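Local structure of glycosylation Associate Protein 2 (Streptococcus agalactiae serotype V, 6OYC) at residues Leu266-Leu271 with Glu283-Phe288; Glu308-Phe313 with Phe323-Asp328; Ser138-Arg143 with Leu172-Asn177. The protein probably works with partner proteins in the Gap123 complex, supporting glycosylation and export of adhesins through the accessory Sec system. One frame throughout, in Å; residues are numbered along the deposited sequence.

Contact 1: residues Leu266-Leu271 with Glu283-Phe288; sequences LGTFLL and EFMTYF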
# COMPACT_ATOMS: atom_id res chain seq x y z
N LEU B 266 -9.39 0.71 -9.63
CA LEU B 266 -8.89 2.08 -9.70
C LEU B 266 -7.74 2.36 -8.74
O LEU B 266 -7.23 3.49 -8.73
CB LEU B 266 -10.04 3.06 -9.43
CG LEU B 266 -10.99 3.41 -10.57
CD1 LEU B 266 -11.26 2.26 -11.50
CD2 LEU B 266 -12.29 4.03 -10.01
N GLY B 267 -7.32 1.39 -7.94
CA GLY B 267 -6.15 1.55 -7.09
C GLY B 267 -6.20 0.77 -5.79
O GLY B 267 -7.25 0.66 -5.14
N THR B 268 -5.05 0.24 -5.38
CA THR B 268 -4.94 -0.42 -4.09
C THR B 268 -4.74 0.61 -2.99
O THR B 268 -3.79 1.42 -3.05
CB THR B 268 -3.78 -1.42 -4.10
OG1 THR B 268 -4.00 -2.41 -5.12
CG2 THR B 268 -3.66 -2.11 -2.74
N PHE B 269 -5.61 0.58 -1.98
CA PHE B 269 -5.64 1.55 -0.88
C PHE B 269 -5.99 2.93 -1.42
O PHE B 269 -7.12 3.38 -1.26
CB PHE B 269 -4.31 1.59 -0.11
CG PHE B 269 -3.99 0.33 0.65
CD1 PHE B 269 -4.96 -0.28 1.45
CD2 PHE B 269 -2.72 -0.24 0.58
CE1 PHE B 269 -4.66 -1.45 2.18
CE2 PHE B 269 -2.42 -1.43 1.29
CZ PHE B 269 -3.39 -2.02 2.09
N LEU B 270 -5.04 3.59 -2.08
CA LEU B 270 -5.29 4.89 -2.69
C LEU B 270 -5.61 4.71 -4.17
O LEU B 270 -5.32 3.68 -4.77
CB LEU B 270 -4.08 5.81 -2.53
CG LEU B 270 -3.70 6.07 -1.07
CD1 LEU B 270 -2.28 6.66 -0.98
CD2 LEU B 270 -4.72 7.00 -0.41
N LEU B 271 -6.23 5.75 -4.74
CA LEU B 271 -6.40 5.85 -6.18
C LEU B 271 -5.03 5.81 -6.87
O LEU B 271 -4.15 6.63 -6.58
CB LEU B 271 -7.14 7.15 -6.51
CG LEU B 271 -7.77 7.32 -7.89
CD1 LEU B 271 -8.91 6.34 -8.14
CD2 LEU B 271 -8.24 8.75 -8.06
N GLU B 283 2.55 -9.73 0.37
CA GLU B 283 2.31 -8.53 -0.40
C GLU B 283 3.17 -7.38 0.09
O GLU B 283 3.58 -7.32 1.25
CB GLU B 283 0.84 -8.08 -0.32
CG GLU B 283 -0.19 -9.19 -0.55
CD GLU B 283 -1.58 -8.80 -0.04
OE1 GLU B 283 -2.47 -8.49 -0.85
OE2 GLU B 283 -1.77 -8.80 1.19
N PHE B 284 3.43 -6.45 -0.84
CA PHE B 284 3.69 -5.06 -0.52
C PHE B 284 2.92 -4.21 -1.51
O PHE B 284 2.51 -4.68 -2.58
CB PHE B 284 5.21 -4.69 -0.54
CG PHE B 284 5.88 -4.83 -1.90
CD1 PHE B 284 6.39 -6.06 -2.32
CD2 PHE B 284 6.05 -3.72 -2.73
CE1 PHE B 284 7.02 -6.18 -3.56
CE2 PHE B 284 6.70 -3.83 -3.97
CZ PHE B 284 7.18 -5.06 -4.38
N MET B 285 2.70 -2.95 -1.15
CA MET B 285 2.01 -2.04 -2.03
C MET B 285 2.87 -0.81 -2.29
O MET B 285 3.72 -0.44 -1.47
CB MET B 285 0.65 -1.62 -1.45
CG MET B 285 -0.37 -2.73 -1.54
SD MET B 285 -0.10 -3.95 -0.26
CE MET B 285 -1.61 -4.92 -0.46
N THR B 286 2.64 -0.17 -3.43
CA THR B 286 3.37 1.04 -3.77
C THR B 286 2.40 2.09 -4.27
O THR B 286 1.39 1.78 -4.90
CB THR B 286 4.46 0.76 -4.85
OG1 THR B 286 3.84 0.25 -6.03
CG2 THR B 286 5.48 -0.26 -4.35
N TYR B 287 2.71 3.34 -3.95
CA TYR B 287 1.99 4.47 -4.52
C TYR B 287 3.01 5.41 -5.15
O TYR B 287 4.05 5.68 -4.55
CB TYR B 287 1.17 5.21 -3.47
CG TYR B 287 0.49 6.41 -4.07
CD1 TYR B 287 -0.63 6.25 -4.87
CD2 TYR B 287 0.99 7.70 -3.89
CE1 TYR B 287 -1.24 7.31 -5.45
CE2 TYR B 287 0.38 8.78 -4.47
CZ TYR B 287 -0.74 8.58 -5.25
OH TYR B 287 -1.36 9.64 -5.83
N PHE B 288 2.70 5.92 -6.34
CA PHE B 288 3.67 6.74 -7.06
C PHE B 288 3.00 7.97 -7.66
O PHE B 288 1.99 7.85 -8.35
CB PHE B 288 4.36 5.92 -8.15
CG PHE B 288 5.15 6.73 -9.15
CD1 PHE B 288 6.35 7.34 -8.78
CD2 PHE B 288 4.72 6.84 -10.46
CE1 PHE B 288 7.09 8.08 -9.72
CE2 PHE B 288 5.45 7.57 -11.40
CZ PHE B 288 6.64 8.19 -11.03
O HOH W 1 -4.02 9.15 -5.44
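L270 and Y287 meet over a ring face: CD1 of L270 stands 4.1 Å above the plane of the Y287 ring, offset toward the rim. The edge of the same ring faces a carbonyl, with L271 O lying 3.2 Å from Y287 CE1 near the ring plane. That oxygen also receives a hydrogen bond from a water, 2.8 Å from L271 O, and the water in turn hydrogen bonds with Y287 OH, so the phenol is tied to the loop backbone through one solvent molecule while a leucine methyl lies on its face.

The F269 ring is met differently. M285 comes to it obliquely, CG lying 3.7 Å from F269 CE2, and the sulfur sits 5.0 Å from the ring centroid, a Met-aromatic contact with SD 68° off the ring normal. The bend of M285 at chi2 (78°) places SD there, while M285 CG also meets T268 CG2 at 3.6 Å. T268 and F269 therefore share one methionine, each side chain crossing it at about a right angle.

Side chains of three consecutive loop residues, T268 to L270, point to the strand around a tight fold at F269, whose angles are those of a classic gamma turn, closed by a weak bond from L270 N to T268 O. Around this point F310 touches both L270 and M285, and C327 of the adjoining strand touches F269 and M285, extending the apolar layer. The result illustrates a loop laid over one face of a sheet: residues 266-271 lie between strand 251-262 of an antiparallel sheet and strand 274-277, outermost within this chain in the mixed sheet, and cover strand 283-289 of that mixed sheet, consistent with the alpha/beta-hydrolase fold to whose clan the family belongs.

Contact 2: residues Glu308-Phe313 with Phe323-Asp328; sequences EGFEGF and FMLICD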
# COMPACT_ATOMS: atom_id res chain seq x y z
N GLU B 308 -3.90 -1.15 7.84
CA GLU B 308 -3.15 -1.22 6.60
C GLU B 308 -3.19 0.11 5.84
O GLU B 308 -4.00 0.99 6.14
CB GLU B 308 -3.69 -2.37 5.74
CG GLU B 308 -3.67 -3.69 6.50
CD GLU B 308 -3.86 -4.89 5.60
OE1 GLU B 308 -4.13 -4.73 4.37
OE2 GLU B 308 -3.74 -6.02 6.13
N GLY B 309 -2.29 0.24 4.87
CA GLY B 309 -2.25 1.40 4.00
C GLY B 309 -0.90 2.10 4.05
O GLY B 309 0.01 1.71 4.77
N PHE B 310 -0.79 3.17 3.25
CA PHE B 310 0.45 3.93 3.16
C PHE B 310 0.56 4.99 4.25
O PHE B 310 -0.40 5.72 4.53
CB PHE B 310 0.56 4.63 1.81
CG PHE B 310 0.55 3.71 0.64
CD1 PHE B 310 1.70 3.00 0.29
CD2 PHE B 310 -0.60 3.54 -0.11
CE1 PHE B 310 1.70 2.13 -0.78
CE2 PHE B 310 -0.62 2.68 -1.19
CZ PHE B 310 0.54 1.97 -1.54
N GLU B 311 1.74 5.08 4.85
CA GLU B 311 2.11 6.19 5.71
C GLU B 311 2.75 7.31 4.91
O GLU B 311 3.45 7.07 3.92
CB GLU B 311 3.11 5.74 6.76
CG GLU B 311 2.55 5.43 8.10
CD GLU B 311 3.64 5.15 9.11
OE1 GLU B 311 4.84 5.30 8.77
OE2 GLU B 311 3.28 4.75 10.23
N GLY B 312 2.53 8.54 5.37
CA GLY B 312 3.32 9.67 4.89
C GLY B 312 2.91 10.25 3.57
O GLY B 312 3.74 10.88 2.91
N PHE B 313 1.66 10.07 3.15
CA PHE B 313 1.18 10.68 1.91
C PHE B 313 1.31 12.20 1.95
O PHE B 313 1.90 12.82 1.06
CB PHE B 313 -0.28 10.29 1.67
CG PHE B 313 -0.87 10.86 0.40
CD1 PHE B 313 -0.57 10.31 -0.83
CD2 PHE B 313 -1.72 11.96 0.46
CE1 PHE B 313 -1.13 10.81 -1.99
CE2 PHE B 313 -2.27 12.49 -0.70
CZ PHE B 313 -1.97 11.91 -1.93
N PHE B 323 7.39 11.32 -5.87
CA PHE B 323 7.52 10.50 -4.68
C PHE B 323 6.83 9.15 -4.81
O PHE B 323 5.88 8.96 -5.58
CB PHE B 323 7.01 11.23 -3.43
CG PHE B 323 5.51 11.42 -3.36
CD1 PHE B 323 4.91 12.52 -3.95
CD2 PHE B 323 4.71 10.52 -2.65
CE1 PHE B 323 3.55 12.73 -3.86
CE2 PHE B 323 3.33 10.72 -2.54
CZ PHE B 323 2.74 11.82 -3.15
N MET B 324 7.34 8.21 -4.04
CA MET B 324 6.84 6.85 -3.99
C MET B 324 6.64 6.48 -2.53
O MET B 324 7.45 6.85 -1.67
CB MET B 324 7.82 5.89 -4.66
CG MET B 324 7.28 4.53 -4.98
SD MET B 324 8.54 3.60 -5.90
CE MET B 324 7.88 1.93 -5.83
N LEU B 325 5.53 5.80 -2.24
CA LEU B 325 5.28 5.23 -0.92
C LEU B 325 5.28 3.71 -1.02
O LEU B 325 4.83 3.13 -2.02
CB LEU B 325 3.95 5.71 -0.35
CG LEU B 325 3.62 7.19 -0.55
CD1 LEU B 325 2.22 7.46 -0.00
CD2 LEU B 325 4.68 8.07 0.14
N ILE B 326 5.79 3.06 0.03
CA ILE B 326 5.87 1.60 0.11
C ILE B 326 5.40 1.20 1.51
O ILE B 326 5.89 1.75 2.51
CB ILE B 326 7.31 1.09 -0.15
CG1 ILE B 326 7.97 1.91 -1.27
CG2 ILE B 326 7.31 -0.40 -0.46
CD1 ILE B 326 9.22 1.30 -1.85
N CYS B 327 4.46 0.26 1.58
CA CYS B 327 3.99 -0.26 2.86
C CYS B 327 3.96 -1.79 2.80
O CYS B 327 3.89 -2.39 1.72
CB CYS B 327 2.61 0.28 3.22
SG CYS B 327 1.31 -0.29 2.10
N ASP B 328 4.02 -2.40 3.98
CA ASP B 328 4.14 -3.85 4.12
C ASP B 328 3.02 -4.32 5.04
O ASP B 328 3.08 -4.08 6.27
CB ASP B 328 5.52 -4.21 4.68
CG ASP B 328 5.67 -5.67 5.00
OD1 ASP B 328 4.73 -6.45 4.73
OD2 ASP B 328 6.75 -6.05 5.53
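G309 O meets C327 at two atoms, lying 3.3 Å from C327 CB and 3.6 Å from C327 SG. Outside the two segments, S302 OG hydrogen bonds with both E311 N and I326 O and so bridges the loop to the strand.

Side chains do the rest. C327 SG lies over one face of the F310 ring, 4.1 Å from the centroid and 27° off the normal, a cysteine sulfur-aromatic contact; chi1 of 66° sets SG between the backbone N and the carbonyl carbon, where it lies over the ring. F310 also presses on L325, its CD1 3.6 Å from L325 CB. L325 CD1 is enclosed by two aromatic residues of the loop: 3.7 Å from F310 CB, and at the edge of the F313 ring, near its plane. Toward the start of the strand, F313 CE1 approaches the edge of the F323 ring, 4.2 Å from F323 CZ.

G312 occupies the N-cap position of helix 313-318, so this loop delivers the chain from strand 297-301 into that helix across strand 323-327. Beyond the ring of F310 lie M285 and Y287 of strand 283-289, while M324 and I326 pack on helix 341-358.

Contact 3: residues Ser138-Arg143 with Leu172-Asn177; sequences SQIQIR and LNFAYN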
# COMPACT_ATOMS: atom_id res chain seq x y z
N SER B 138 -5.86 -16.27 15.16
CA SER B 138 -6.39 -16.49 16.50
C SER B 138 -7.91 -16.41 16.52
O SER B 138 -8.55 -17.07 17.34
CB SER B 138 -5.80 -15.49 17.48
OG SER B 138 -6.11 -14.18 17.07
N GLN B 139 -8.50 -15.59 15.64
CA GLN B 139 -9.94 -15.53 15.42
C GLN B 139 -10.55 -16.84 14.96
O GLN B 139 -11.79 -16.96 14.94
CB GLN B 139 -10.28 -14.54 14.31
CG GLN B 139 -10.26 -13.15 14.65
CD GLN B 139 -11.32 -12.45 13.87
OE1 GLN B 139 -12.29 -13.09 13.36
NE2 GLN B 139 -11.18 -11.14 13.78
N ILE B 140 -9.74 -17.76 14.46
CA ILE B 140 -10.27 -18.94 13.79
C ILE B 140 -10.79 -19.93 14.84
O ILE B 140 -10.16 -20.15 15.88
CB ILE B 140 -9.19 -19.57 12.89
CG1 ILE B 140 -8.86 -18.62 11.75
CG2 ILE B 140 -9.64 -20.93 12.35
CD1 ILE B 140 -7.87 -19.17 10.74
N GLN B 141 -11.98 -20.47 14.58
CA GLN B 141 -12.56 -21.54 15.40
C GLN B 141 -12.64 -22.79 14.52
O GLN B 141 -13.49 -22.88 13.63
CB GLN B 141 -13.92 -21.13 15.95
CG GLN B 141 -13.85 -19.98 16.94
CD GLN B 141 -15.21 -19.35 17.24
OE1 GLN B 141 -15.98 -19.02 16.33
NE2 GLN B 141 -15.50 -19.18 18.51
N ILE B 142 -11.72 -23.73 14.75
CA ILE B 142 -11.73 -24.98 14.00
C ILE B 142 -12.89 -25.84 14.49
O ILE B 142 -13.30 -25.75 15.66
CB ILE B 142 -10.38 -25.71 14.17
CG1 ILE B 142 -9.24 -24.82 13.68
CG2 ILE B 142 -10.33 -27.04 13.36
CD1 ILE B 142 -7.97 -25.07 14.46
N ARG B 143 -13.46 -26.64 13.60
CA ARG B 143 -14.51 -27.54 14.06
C ARG B 143 -13.95 -28.46 15.13
O ARG B 143 -12.83 -28.97 15.00
CB ARG B 143 -15.11 -28.32 12.89
CG ARG B 143 -14.32 -29.50 12.39
CD ARG B 143 -15.23 -30.30 11.51
NE ARG B 143 -14.53 -30.83 10.35
CZ ARG B 143 -13.90 -32.00 10.34
NH1 ARG B 143 -13.89 -32.74 11.44
NH2 ARG B 143 -13.30 -32.41 9.24
N LEU B 172 -13.60 -24.87 9.46
CA LEU B 172 -13.39 -23.80 10.43
C LEU B 172 -14.22 -22.58 10.04
O LEU B 172 -14.58 -22.39 8.88
CB LEU B 172 -11.91 -23.41 10.54
CG LEU B 172 -11.26 -22.85 9.27
CD1 LEU B 172 -11.36 -21.33 9.22
CD2 LEU B 172 -9.80 -23.29 9.21
N ASN B 173 -14.47 -21.72 11.02
CA ASN B 173 -15.06 -20.42 10.74
C ASN B 173 -14.23 -19.34 11.41
O ASN B 173 -13.39 -19.61 12.27
CB ASN B 173 -16.51 -20.34 11.21
CG ASN B 173 -16.64 -20.48 12.71
OD1 ASN B 173 -16.74 -21.60 13.24
ND2 ASN B 173 -16.60 -19.36 13.42
N PHE B 174 -14.46 -18.10 10.97
CA PHE B 174 -13.97 -16.93 11.68
C PHE B 174 -15.05 -16.51 12.67
O PHE B 174 -16.23 -16.47 12.32
CB PHE B 174 -13.63 -15.80 10.71
CG PHE B 174 -12.34 -16.02 9.98
CD1 PHE B 174 -12.29 -16.85 8.86
CD2 PHE B 174 -11.16 -15.44 10.43
CE1 PHE B 174 -11.08 -17.09 8.19
CE2 PHE B 174 -9.96 -15.66 9.77
CZ PHE B 174 -9.91 -16.49 8.65
N ALA B 175 -14.63 -16.23 13.91
CA ALA B 175 -15.58 -15.89 14.96
C ALA B 175 -16.24 -14.52 14.74
O ALA B 175 -17.41 -14.34 15.12
CB ALA B 175 -14.89 -15.91 16.33
N TYR B 176 -15.52 -13.57 14.16
CA TYR B 176 -16.03 -12.20 14.08
C TYR B 176 -16.54 -11.85 12.69
O TYR B 176 -16.24 -12.52 11.70
CB TYR B 176 -14.96 -11.20 14.52
CG TYR B 176 -14.71 -11.30 15.99
CD1 TYR B 176 -15.54 -10.65 16.90
CD2 TYR B 176 -13.67 -12.08 16.49
CE1 TYR B 176 -15.32 -10.76 18.26
CE2 TYR B 176 -13.45 -12.19 17.85
CZ TYR B 176 -14.28 -11.53 18.73
OH TYR B 176 -14.06 -11.65 20.09
N ASN B 177 -17.31 -10.77 12.63
CA ASN B 177 -17.87 -10.32 11.37
C ASN B 177 -17.06 -9.17 10.80
O ASN B 177 -16.43 -8.40 11.53
CB ASN B 177 -19.33 -9.91 11.55
CG ASN B 177 -20.18 -11.07 12.06
OD1 ASN B 177 -20.72 -11.02 13.17
ND2 ASN B 177 -20.28 -12.13 11.26
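Q141 and N173 make the closest set of contacts, backbone and side chain together. Q141 N donates to N173 O at 2.8 Å, almost straight at hydrogen (176°), and N173 N returns a bond to Q141 O. Their side chains add a further bond: N173 ND2 lies 3.0 Å from Q141 OE1, in the carbonyl plane of the glutamine amide and on a lone pair, although the two amide planes are 69° apart. ND2 also donates to F174 O at 3.1 Å, approaching from above that carbonyl plane. Two acceptors thus hold the asparagine amide, brought near both by CG standing between the backbone N and carbonyl carbon (chi1 64°).

I140, I142, L172 and F174 lie on the other face. CG1 of I140 makes a CH-pi contact over one face of the F174 ring, 4.1 Å from the centroid, and the two side chains run side by side in the same direction. On its other branch, I140 CG2 meets L172 CD1 at 3.6 Å.

This is an antiparallel ladder: Q141 with N173 is a hydrogen-bonded pair, flanked by the non-hydrogen-bonded pairs I140 with F174 and I142 with L172. Strand 140-142 is the outermost strand of its sheet within the chain, and I140, L172 and F174 pack against L158, L160, L254 and L257 of a second antiparallel sheet, as in a beta sandwich.

At the start of the ladder, beside the 3-10 turn, A175 N donates to Q139 O. Q139 OE1 accepts a weak bond from Y176 N at 3.4 Å and lies in the plane of the F174 ring, at its edge. At the far end the R143 side chain leads away, NE bonding to F170 O and NH1 forming a salt bridge with E147.

How the contacts relate
Contacts 1 and 2 are adjacent parts of one region, their centres 8 Å apart. Strands 283-289 and 323-327 lie side by side in the mixed sheet, paired through Y287 O and L325 N, 2.7 Å apart, and loops 266-271 and 308-313 both lie against that pair. F310 of contact 2 bridges them directly, its CE1 3.3 Å from M285 O. Contact 3 stands apart in the antiparallel sheets, its centre about 29 Å from that of contact 1 and about 30 Å from that of contact 2. The E311 side chain of contact 2 lies near, without touching, a possible hydrolase-like Ser-His-Asp site.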